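Local coordinates for replication initiator A family protein (Staphylococcus aureus CA-347, PDB 4PT7) that probably initiates replication of staphylococcal multiresistance plasmids by binding and assembling the replication origin, at residues Y17-P20 / K21-T25. Residues are numbered along the deposited sequence; the frame is centred on the assembly and turned at random.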
# COMPACT_ATOMS: atom_id res chain seq x y z
N TYR B 17 4.35 -18.58 -3.40
CA TYR B 17 3.56 -17.94 -4.44
C TYR B 17 4.53 -18.08 -5.60
O TYR B 17 5.73 -17.87 -5.44
CB TYR B 17 3.31 -16.47 -4.13
CG TYR B 17 2.26 -16.28 -3.06
CD1 TYR B 17 2.52 -15.49 -1.94
CD2 TYR B 17 1.02 -16.92 -3.15
CE1 TYR B 17 1.57 -15.33 -0.93
CE2 TYR B 17 0.06 -16.77 -2.15
CZ TYR B 17 0.35 -15.98 -1.05
OH TYR B 17 -0.60 -15.82 -0.07
N GLN B 18 4.01 -18.46 -6.76
CA GLN B 18 4.84 -18.69 -7.94
C GLN B 18 4.71 -17.63 -9.02
O GLN B 18 3.62 -17.41 -9.56
CB GLN B 18 4.50 -20.06 -8.56
CG GLN B 18 4.77 -21.24 -7.66
CD GLN B 18 4.23 -22.55 -8.22
OE1 GLN B 18 4.92 -23.57 -8.21
NE2 GLN B 18 2.99 -22.53 -8.71
N ILE B 19 5.83 -17.01 -9.36
CA ILE B 19 5.83 -15.99 -10.41
C ILE B 19 6.49 -16.56 -11.65
O ILE B 19 7.60 -17.09 -11.58
CB ILE B 19 6.60 -14.73 -9.98
CG1 ILE B 19 6.03 -14.18 -8.67
CG2 ILE B 19 6.49 -13.66 -11.07
CD1 ILE B 19 6.85 -13.04 -8.08
N PRO B 20 5.81 -16.48 -12.80
CA PRO B 20 6.37 -16.99 -14.05
C PRO B 20 7.71 -16.32 -14.37
O PRO B 20 7.81 -15.09 -14.32
CB PRO B 20 5.30 -16.63 -15.08
CG PRO B 20 4.04 -16.74 -14.29
CD PRO B 20 4.40 -16.08 -12.98
N LYS B 21 8.72 -17.12 -14.69
CA LYS B 21 10.04 -16.61 -15.02
C LYS B 21 9.99 -15.70 -16.24
O LYS B 21 10.79 -14.76 -16.37
CB LYS B 21 11.02 -17.76 -15.27
CG LYS B 21 11.45 -18.53 -14.02
CD LYS B 21 12.71 -19.37 -14.30
CE LYS B 21 13.14 -20.13 -13.06
NZ LYS B 21 14.38 -20.94 -13.30
N VAL B 22 9.06 -15.98 -17.14
CA VAL B 22 8.92 -15.18 -18.34
C VAL B 22 8.66 -13.70 -17.98
O VAL B 22 8.92 -12.81 -18.78
CB VAL B 22 7.77 -15.74 -19.23
CG1 VAL B 22 6.44 -15.60 -18.53
CG2 VAL B 22 7.75 -15.04 -20.58
N PHE B 23 8.19 -13.43 -16.76
CA PHE B 23 7.94 -12.05 -16.34
C PHE B 23 9.25 -11.30 -16.12
O PHE B 23 9.25 -10.08 -15.96
CB PHE B 23 7.10 -11.98 -15.04
CG PHE B 23 5.64 -12.35 -15.21
CD1 PHE B 23 5.14 -12.68 -16.46
CD2 PHE B 23 4.78 -12.37 -14.12
CE1 PHE B 23 3.79 -13.03 -16.63
CE2 PHE B 23 3.44 -12.72 -14.27
CZ PHE B 23 2.94 -13.05 -15.52
N PHE B 24 10.36 -12.02 -16.11
CA PHE B 24 11.65 -11.37 -15.89
C PHE B 24 12.60 -11.52 -17.07
O PHE B 24 13.72 -11.02 -17.05
CB PHE B 24 12.33 -11.94 -14.63
CG PHE B 24 11.50 -11.84 -13.39
CD1 PHE B 24 10.61 -12.86 -13.05
CD2 PHE B 24 11.62 -10.75 -12.54
CE1 PHE B 24 9.85 -12.79 -11.87
CE2 PHE B 24 10.87 -10.66 -11.36
CZ PHE B 24 9.98 -11.69 -11.03
N THR B 25 12.15 -12.21 -18.11
CA THR B 25 12.98 -12.40 -19.30
C THR B 25 12.32 -11.75 -20.51
O THR B 25 12.97 -10.98 -21.23
CB THR B 25 13.20 -13.90 -19.60
OG1 THR B 25 11.93 -14.55 -19.80
CG2 THR B 25 13.93 -14.57 -18.43
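A tight turn leads from the end of strand 16-20 into the short, weakly bonded helix 22-25, and it closes where F23 packs back on P20. The amide N of F23 donates to P20 O at 3.0 Å, an i to i+3 bond as in a beta turn. The approach is fairly straight at the hydrogen, 156°, but the donor sits above the carbonyl plane, 52° out of it. A second bond of the same spacing follows, from F24 N to K21 O.

The P20 ring lies over one face of the F23 ring, a CH-pi contact. Its CB is 4.1 Å from the ring centroid, almost on the ring normal, and CD meets F23 CE2 at 3.7 Å. P20 CB also touches V22 CG1.

I19 touches both phenylalanine rings through one methyl. Its CG2, anti to the backbone N, is 3.7 Å from F23 CD2 and 3.6 Å from F24 CE1. The I19 side chain crosses each at about a right angle.

The strand forms an antiparallel ladder with a strand of the second subunit, so the sheet runs on across the subunit interface. This turn, within the RepA N-terminal family region of the HTH clan, is part of that interface. F24 stacks edge-to-face with Y17 of that subunit. K21 packs on the same Y17 of the second subunit. Its extended chain carries NZ to salt bridges with D45 of the second subunit and E127 of its own chain. Y29 and Y40 of the same chain meet F23 edge-to-face.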